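Local coordinates for protein SorB (PDB 6B2V) that contributes the pyran synthase domain of module nine to the trans-acyltransferase assembly line that makes the polyketide antibiotic sorangicin, at residues A110-A115 and L129-E134; R41-A46 and R104-D109. One frame throughout, in Å; residues are numbered along the deposited sequence.

Contact 1: residues A110-A115 and L129-E134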
ATOM      1  N   ALA A 110       3.296  -3.944 -21.680  1.00 32.19           N
ATOM      2  CA  ALA A 110       2.956  -2.525 -21.659  1.00 30.53           C
ATOM      3  C   ALA A 110       4.223  -1.698 -21.821  1.00 30.36           C
ATOM      4  O   ALA A 110       5.303  -2.173 -21.635  1.00 30.08           O
ATOM      5  CB  ALA A 110       2.252  -2.112 -20.381  1.00 33.05           C
ATOM      6  N   GLU A 111       4.045  -0.435 -22.151  1.00 35.49           N
ATOM      7  CA  GLU A 111       5.168   0.476 -22.365  1.00 35.75           C
ATOM      8  C   GLU A 111       5.980   0.647 -21.113  1.00 33.28           C
ATOM      9  O   GLU A 111       7.157   0.635 -21.175  1.00 35.63           O
ATOM     10  CB  GLU A 111       4.687   1.815 -22.906  1.00 41.68           C
ATOM     11  CG  GLU A 111       5.667   2.988 -22.897  1.00 43.06           C
ATOM     12  CD  GLU A 111       5.358   4.012 -23.975  1.00 50.17           C
ATOM     13  OE1 GLU A 111       4.207   4.077 -24.389  1.00 54.57           O
ATOM     14  OE2 GLU A 111       6.250   4.742 -24.409  1.00 54.47           O
ATOM     15  N   SER A 112       5.342   0.791 -19.987  1.00 32.49           N
ATOM     16  CA  SER A 112       6.077   0.910 -18.753  1.00 30.43           C
ATOM     17  C   SER A 112       6.825  -0.359 -18.347  1.00 29.40           C
ATOM     18  O   SER A 112       7.714  -0.306 -17.534  1.00 26.17           O
ATOM     19  CB  SER A 112       5.127   1.258 -17.629  1.00 29.57           C
ATOM     20  OG  SER A 112       4.770   2.599 -17.706  1.00 41.84           O
ATOM     21  N   GLY A 113       6.310  -1.484 -18.778  1.00 24.29           N
ATOM     22  CA  GLY A 113       6.824  -2.753 -18.374  1.00 23.86           C
ATOM     23  C   GLY A 113       5.719  -3.774 -18.552  1.00 26.40           C
ATOM     24  O   GLY A 113       5.678  -4.496 -19.494  1.00 24.84           O
ATOM     25  N   ARG A 114       4.879  -3.896 -17.536  1.00 23.16           N
ATOM     26  CA  ARG A 114       3.755  -4.795 -17.615  1.00 22.56           C
ATOM     27  C   ARG A 114       2.511  -4.251 -16.990  1.00 23.59           C
ATOM     28  O   ARG A 114       2.568  -3.592 -16.017  1.00 23.38           O
ATOM     29  CB  ARG A 114       3.993  -6.082 -16.857  1.00 22.91           C
ATOM     30  CG  ARG A 114       5.131  -6.936 -17.302  1.00 24.04           C
ATOM     31  CD  ARG A 114       4.775  -7.710 -18.553  1.00 25.89           C
ATOM     32  NE  ARG A 114       5.862  -8.589 -18.925  1.00 29.88           N
ATOM     33  CZ  ARG A 114       6.855  -8.255 -19.740  1.00 26.76           C
ATOM     34  NH1 ARG A 114       6.909  -7.102 -20.331  1.00 24.97           N
ATOM     35  NH2 ARG A 114       7.776  -9.125 -19.997  1.00 31.27           N
ATOM     36  N   ALA A 115       1.397  -4.516 -17.617  1.00 19.73           N
ATOM     37  CA  ALA A 115       0.140  -4.239 -16.979  1.00 18.40           C
ATOM     38  C   ALA A 115      -0.208  -5.461 -16.116  1.00 17.30           C
ATOM     39  O   ALA A 115       0.116  -6.547 -16.444  1.00 20.44           O
ATOM     40  CB  ALA A 115      -0.952  -3.990 -17.999  1.00 22.71           C
ATOM     41  N   LEU A 129       0.025  -0.780 -13.388  1.00 14.80           N
ATOM     42  CA  LEU A 129       1.176  -0.913 -14.253  1.00 16.05           C
ATOM     43  C   LEU A 129       2.450  -1.148 -13.460  1.00 15.82           C
ATOM     44  O   LEU A 129       2.729  -0.420 -12.605  1.00 16.40           O
ATOM     45  CB  LEU A 129       1.395   0.365 -15.035  1.00 17.37           C
ATOM     46  CG  LEU A 129       0.336   0.855 -16.002  1.00 23.70           C
ATOM     47  CD1 LEU A 129       0.681   2.244 -16.495  1.00 28.00           C
ATOM     48  CD2 LEU A 129       0.201  -0.082 -17.175  1.00 28.02           C
ATOM     49  N   LEU A 130       3.184  -2.175 -13.802  1.00 16.62           N
ATOM     50  CA  LEU A 130       4.464  -2.429 -13.199  1.00 15.72           C
ATOM     51  C   LEU A 130       5.523  -1.770 -14.069  1.00 18.87           C
ATOM     52  O   LEU A 130       5.601  -2.058 -15.221  1.00 20.11           O
ATOM     53  CB  LEU A 130       4.698  -3.924 -13.092  1.00 15.96           C
ATOM     54  CG  LEU A 130       3.886  -4.676 -12.060  1.00 16.46           C
ATOM     55  CD1 LEU A 130       3.542  -6.046 -12.539  1.00 19.87           C
ATOM     56  CD2 LEU A 130       4.606  -4.830 -10.745  1.00 16.70           C
ATOM     57  N   VAL A 131       6.313  -0.889 -13.474  1.00 17.68           N
ATOM     58  CA  VAL A 131       7.327  -0.141 -14.164  1.00 17.74           C
ATOM     59  C   VAL A 131       8.683  -0.796 -13.959  1.00 19.00           C
ATOM     60  O   VAL A 131       9.114  -0.983 -12.865  1.00 17.05           O
ATOM     61  CB  VAL A 131       7.411   1.262 -13.580  1.00 17.96           C
ATOM     62  CG1 VAL A 131       8.445   2.091 -14.302  1.00 19.68           C
ATOM     63  CG2 VAL A 131       6.043   1.932 -13.591  1.00 19.92           C
ATOM     64  N   PHE A 132       9.291  -1.119 -15.076  1.00 19.46           N
ATOM     65  CA  PHE A 132      10.548  -1.783 -15.107  1.00 21.22           C
ATOM     66  C   PHE A 132      11.661  -0.823 -14.808  1.00 20.77           C
ATOM     67  O   PHE A 132      11.558   0.333 -14.942  1.00 21.38           O
ATOM     68  CB  PHE A 132      10.782  -2.346 -16.507  1.00 24.21           C
ATOM     69  CG  PHE A 132      10.060  -3.635 -16.809  1.00 26.23           C
ATOM     70  CD1 PHE A 132       9.196  -4.198 -15.936  1.00 23.74           C
ATOM     71  CD2 PHE A 132      10.248  -4.259 -18.012  1.00 30.27           C
ATOM     72  CE1 PHE A 132       8.551  -5.358 -16.233  1.00 25.31           C
ATOM     73  CE2 PHE A 132       9.631  -5.428 -18.321  1.00 26.05           C
ATOM     74  CZ  PHE A 132       8.778  -5.985 -17.429  1.00 30.17           C
ATOM     75  N   ASP A 133      12.771  -1.390 -14.399  1.00 21.28           N
ATOM     76  CA  ASP A 133      13.969  -0.642 -14.165  1.00 21.06           C
ATOM     77  C   ASP A 133      14.553  -0.119 -15.493  1.00 25.23           C
ATOM     78  O   ASP A 133      15.286   0.800 -15.467  1.00 23.81           O
ATOM     79  CB  ASP A 133      14.999  -1.469 -13.419  1.00 24.04           C
ATOM     80  CG  ASP A 133      14.762  -1.504 -11.971  1.00 28.40           C
ATOM     81  OD1 ASP A 133      14.467  -0.510 -11.365  1.00 34.37           O
ATOM     82  OD2 ASP A 133      14.916  -2.546 -11.392  1.00 34.91           O
ATOM     83  N   GLU A 134      14.260  -0.782 -16.599  1.00 24.09           N
ATOM     84  CA  GLU A 134      14.763  -0.413 -17.945  1.00 25.93           C
ATOM     85  C   GLU A 134      13.641  -0.181 -18.954  1.00 25.04           C
ATOM     86  O   GLU A 134      12.751  -0.972 -19.046  1.00 42.58           O
ATOM     87  CB  GLU A 134      15.727  -1.423 -18.540  1.00 27.18           C
ATOM     88  CG  GLU A 134      17.040  -1.548 -17.838  1.00 25.91           C
ATOM     89  CD  GLU A 134      17.853  -0.285 -17.782  1.00 26.61           C
ATOM     90  OE1 GLU A 134      17.663   0.591 -18.570  1.00 31.16           O
ATOM     91  OE2 GLU A 134      18.714  -0.181 -16.941  1.00 29.15           O
TER
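R114 and L130 form an antiparallel hydrogen-bonded pair, with R114 N 3.0 Å from L130 O and L130 N 2.7 Å from R114 O. A third bond, from F132 N to S112 O at 3.0 Å, continues the ladder past the strand end into the turn that E111 and S112 make after A110. Between these bonded positions lies G113, opposite V131. With no side chain of its own, G113 lets one face of the F132 ring sit directly on its CA: that atom is 3.5 Å from the ring centroid and only 5° off the ring normal, a centred CH-pi contact. R114 reaches the same ring farther out. Its chi1 of -61° puts CG near F132 CE1 and CZ, and the bend at chi2 then brings the guanidinium to the CZ end of the ring. NH1 is 3.6 Å from F132 CZ, an atom that lies over one guanidinium face but toward its border; the two planes stand 58° apart, so this is an oblique crossing and not a parallel stack. NH1 also donates to G113 O at 3.0 Å from above the carbonyl plane, while A110 N approaches that oxygen from the opposite face. Elsewhere the packing is light and apolar. A115 CB meets L129 CD2 at 4.2 Å, and S112 CB lies beside V131 CG2. This is the open end of the hairpin formed by strands 113-120 and 123-132, in the predicted N-terminal hotdog fold. Chemically, G113 is engaged by its CA on F132 and by its O on two N-H groups, a geometry that ties the turn to both strands. NH1 of R114 thus spends its main hydrogen bond on G113 O and has a weak, long electrostatic partner in D109.

Contact 2: residues R41-A46 and R104-D109; sequences RRAFAA and RVVLSD
The R41 side chain reaches across to residues 104-109 and crosses V106 at a slant. CB lies close to L107 O. The chi1 of -76° places CG anti to the carbonyl carbon of R41, and from there CG touches S108 CB at 4.1 Å while staying 3.8 Å from L107 O. CD continues the extended chain, and a bend at chi3 (27°) then turns the head group back across V106. NE, NH1 and NH2 all come near a single methyl, V106 CG1, but CZ is nearest at 3.7 Å: the methyl sits under the centre of one guanidinium face. V106 can offer CG1 there because that branch is anti to its backbone N, while its CG2 meets A43 CB at 4.2 Å. The tip of R41 therefore lies flat on an apolar group, and its charge is answered outside the pair, by a salt bridge from NH2 to D37. The backbone beneath is an antiparallel ladder with hydrogen-bonded pairs R42-L107 and F44-V105: L107 N to R42 O and V105 N to F44 O are both 2.9 Å, and R42 N and F44 N return the bonds. The opposite face carries F44, whose CB packs on V105 CG1 at 4.1 Å and whose CE1 approaches L107 CD1 obliquely at 4.3 Å; V105 O lies at the ring edge, near its plane. R42 starts on that face, but its guanidinium turns from L107 to a salt bridge with E34. In the fold, the F44 and V105 side is covered by helix 64-77 through M70, A74 and A77, consistent with the sheet-around-helix plan of a hotdog domain. Strand 33-35 flanks strand 41-48 on its far edge, and strand 113-120 flanks strand 101-110 through Y116 and V118.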
ATOM      1  N   ARG A  41       1.798 -13.266 -22.248  1.00 40.02           N
ATOM      2  CA  ARG A  41       1.162 -13.104 -20.969  1.00 36.40           C
ATOM      3  C   ARG A  41       1.661 -14.178 -20.061  1.00 37.49           C
ATOM      4  O   ARG A  41       1.871 -15.270 -20.448  1.00 39.98           O
ATOM      5  CB  ARG A  41      -0.327 -13.237 -21.052  1.00 35.46           C
ATOM      6  CG  ARG A  41      -0.952 -12.017 -21.622  1.00 38.71           C
ATOM      7  CD  ARG A  41      -2.400 -12.209 -21.984  1.00 40.07           C
ATOM      8  NE  ARG A  41      -3.077 -13.221 -21.215  1.00 42.70           N
ATOM      9  CZ  ARG A  41      -4.264 -13.011 -20.689  1.00 44.43           C
ATOM     10  NH1 ARG A  41      -4.809 -11.837 -20.863  1.00 45.18           N
ATOM     11  NH2 ARG A  41      -4.885 -13.937 -19.965  1.00 44.09           N
ATOM     12  N   ARG A  42       1.861 -13.832 -18.821  1.00 32.32           N
ATOM     13  CA  ARG A  42       2.238 -14.764 -17.803  1.00 28.50           C
ATOM     14  C   ARG A  42       1.287 -14.549 -16.644  1.00 26.34           C
ATOM     15  O   ARG A  42       0.944 -13.470 -16.349  1.00 29.06           O
ATOM     16  CB  ARG A  42       3.678 -14.587 -17.412  1.00 34.57           C
ATOM     17  CG  ARG A  42       4.573 -15.108 -18.512  1.00 33.46           C
ATOM     18  CD  ARG A  42       6.010 -15.200 -18.145  1.00 32.40           C
ATOM     19  NE  ARG A  42       6.318 -16.196 -17.157  1.00 30.92           N
ATOM     20  CZ  ARG A  42       7.537 -16.372 -16.688  1.00 32.26           C
ATOM     21  NH1 ARG A  42       8.513 -15.635 -17.142  1.00 33.17           N
ATOM     22  NH2 ARG A  42       7.784 -17.254 -15.775  1.00 31.41           N
ATOM     23  N   ALA A  43       0.895 -15.628 -16.024  1.00 27.63           N
ATOM     24  CA  ALA A  43      -0.089 -15.618 -14.978  1.00 27.70           C
ATOM     25  C   ALA A  43       0.362 -16.431 -13.808  1.00 28.16           C
ATOM     26  O   ALA A  43       1.000 -17.418 -13.955  1.00 26.81           O
ATOM     27  CB  ALA A  43      -1.412 -16.156 -15.520  1.00 26.15           C
ATOM     28  N   PHE A  44       0.035 -15.951 -12.620  1.00 22.31           N
ATOM     29  CA  PHE A  44       0.370 -16.590 -11.372  1.00 20.16           C
ATOM     30  C   PHE A  44      -0.825 -16.653 -10.456  1.00 21.38           C
ATOM     31  O   PHE A  44      -1.681 -15.863 -10.573  1.00 20.73           O
ATOM     32  CB  PHE A  44       1.517 -15.872 -10.649  1.00 22.52           C
ATOM     33  CG  PHE A  44       2.764 -15.807 -11.447  1.00 21.02           C
ATOM     34  CD1 PHE A  44       2.894 -14.873 -12.397  1.00 21.44           C
ATOM     35  CD2 PHE A  44       3.768 -16.689 -11.247  1.00 27.37           C
ATOM     36  CE1 PHE A  44       4.003 -14.799 -13.171  1.00 28.46           C
ATOM     37  CE2 PHE A  44       4.893 -16.626 -12.009  1.00 25.32           C
ATOM     38  CZ  PHE A  44       5.008 -15.680 -12.969  1.00 26.05           C
ATOM     39  N   ALA A  45      -0.831 -17.617  -9.556  1.00 19.80           N
ATOM     40  CA  ALA A  45      -1.931 -17.822  -8.667  1.00 20.94           C
ATOM     41  C   ALA A  45      -1.554 -18.216  -7.257  1.00 21.57           C
ATOM     42  O   ALA A  45      -0.493 -18.657  -7.033  1.00 20.12           O
ATOM     43  CB  ALA A  45      -2.855 -18.858  -9.270  1.00 22.32           C
ATOM     44  N   ALA A  46      -2.462 -17.951  -6.330  1.00 19.48           N
ATOM     45  CA  ALA A  46      -2.368 -18.331  -4.953  1.00 18.46           C
ATOM     46  C   ALA A  46      -3.753 -18.617  -4.395  1.00 19.77           C
ATOM     47  O   ALA A  46      -4.680 -18.028  -4.768  1.00 20.86           O
ATOM     48  CB  ALA A  46      -1.685 -17.239  -4.130  1.00 20.11           C
ATOM     49  N   ARG A 104      -5.702 -14.708  -8.830  1.00 16.93           N
ATOM     50  CA  ARG A 104      -4.827 -14.787  -9.977  1.00 19.21           C
ATOM     51  C   ARG A 104      -4.381 -13.429 -10.422  1.00 18.35           C
ATOM     52  O   ARG A 104      -5.120 -12.533 -10.326  1.00 18.10           O
ATOM     53  CB  ARG A 104      -5.543 -15.491 -11.126  1.00 20.05           C
ATOM     54  CG  ARG A 104      -4.689 -15.722 -12.340  1.00 22.99           C
ATOM     55  CD  ARG A 104      -5.460 -16.316 -13.500  1.00 24.32           C
ATOM     56  NE  ARG A 104      -6.182 -17.529 -13.157  1.00 26.47           N
ATOM     57  CZ  ARG A 104      -7.148 -18.023 -13.919  1.00 32.69           C
ATOM     58  NH1 ARG A 104      -7.505 -17.391 -15.006  1.00 28.05           N
ATOM     59  NH2 ARG A 104      -7.780 -19.118 -13.594  1.00 32.49           N
ATOM     60  N   VAL A 105      -3.129 -13.313 -10.827  1.00 17.84           N
ATOM     61  CA  VAL A 105      -2.622 -12.077 -11.332  1.00 18.15           C
ATOM     62  C   VAL A 105      -2.050 -12.345 -12.701  1.00 19.00           C
ATOM     63  O   VAL A 105      -1.255 -13.198 -12.847  1.00 20.84           O
ATOM     64  CB  VAL A 105      -1.589 -11.434 -10.380  1.00 18.52           C
ATOM     65  CG1 VAL A 105      -0.451 -12.352 -10.094  1.00 20.43           C
ATOM     66  CG2 VAL A 105      -1.074 -10.141 -10.932  1.00 18.74           C
ATOM     67  N   VAL A 106      -2.479 -11.578 -13.675  1.00 18.38           N
ATOM     68  CA  VAL A 106      -2.039 -11.707 -15.045  1.00 20.92           C
ATOM     69  C   VAL A 106      -1.193 -10.503 -15.449  1.00 19.61           C
ATOM     70  O   VAL A 106      -1.567  -9.405 -15.238  1.00 18.11           O
ATOM     71  CB  VAL A 106      -3.261 -11.800 -15.977  1.00 22.36           C
ATOM     72  CG1 VAL A 106      -2.855 -11.914 -17.435  1.00 25.50           C
ATOM     73  CG2 VAL A 106      -4.088 -12.981 -15.614  1.00 22.69           C
ATOM     74  N   LEU A 107      -0.049 -10.766 -16.047  1.00 20.30           N
ATOM     75  CA  LEU A 107       0.857  -9.747 -16.492  1.00 21.13           C
ATOM     76  C   LEU A 107       0.877  -9.712 -17.996  1.00 24.66           C
ATOM     77  O   LEU A 107       1.002 -10.711 -18.573  1.00 28.05           O
ATOM     78  CB  LEU A 107       2.254 -10.076 -16.028  1.00 22.60           C
ATOM     79  CG  LEU A 107       2.453 -10.301 -14.535  1.00 22.42           C
ATOM     80  CD1 LEU A 107       3.911 -10.645 -14.248  1.00 22.28           C
ATOM     81  CD2 LEU A 107       2.058  -9.043 -13.798  1.00 20.25           C
ATOM     82  N   SER A 108       0.752  -8.552 -18.582  1.00 23.42           N
ATOM     83  CA  SER A 108       0.761  -8.380 -20.020  1.00 26.18           C
ATOM     84  C   SER A 108       1.696  -7.249 -20.436  1.00 28.96           C
ATOM     85  O   SER A 108       1.952  -6.376 -19.699  1.00 24.93           O
ATOM     86  CB  SER A 108      -0.625  -8.104 -20.505  1.00 29.30           C
ATOM     87  OG  SER A 108      -1.129  -6.944 -19.931  1.00 31.70           O
ATOM     88  N   ASP A 109       2.191  -7.295 -21.660  1.00 31.74           N
ATOM     89  CA  ASP A 109       3.134  -6.303 -22.109  1.00 30.48           C
ATOM     90  C   ASP A 109       2.539  -4.916 -22.153  1.00 32.84           C
ATOM     91  O   ASP A 109       1.456  -4.736 -22.538  1.00 35.91           O
ATOM     92  CB  ASP A 109       3.684  -6.672 -23.498  1.00 36.24           C
ATOM     93  CG  ASP A 109       4.632  -7.851 -23.474  1.00 41.90           C
ATOM     94  OD1 ASP A 109       4.668  -8.638 -22.508  1.00 44.02           O
ATOM     95  OD2 ASP A 109       5.327  -8.033 -24.483  1.00 49.07           O
TER

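Contacts 1 and 2 lie in series along the chain, with centres about 14 Å apart, and are joined by the turn from strand 101-110 into strand 113-120. In the strand order 41-48, 101-110, 113-120, 123-132, the two pairings are separated by a third, between antiparallel neighbours 101-110 and 113-120. That middle seam is direct: A115 N is 2.8 Å from S108 O, a probable hydrogen bond, and L130 CD1 packs 3.6 Å from L107 CD2, so the apolar face of contact 2 carries on into contact 1. Both are backbone and packing contacts within the predicted N-terminal hotdog fold, their centres about 18 and 20 Å from that of the chain.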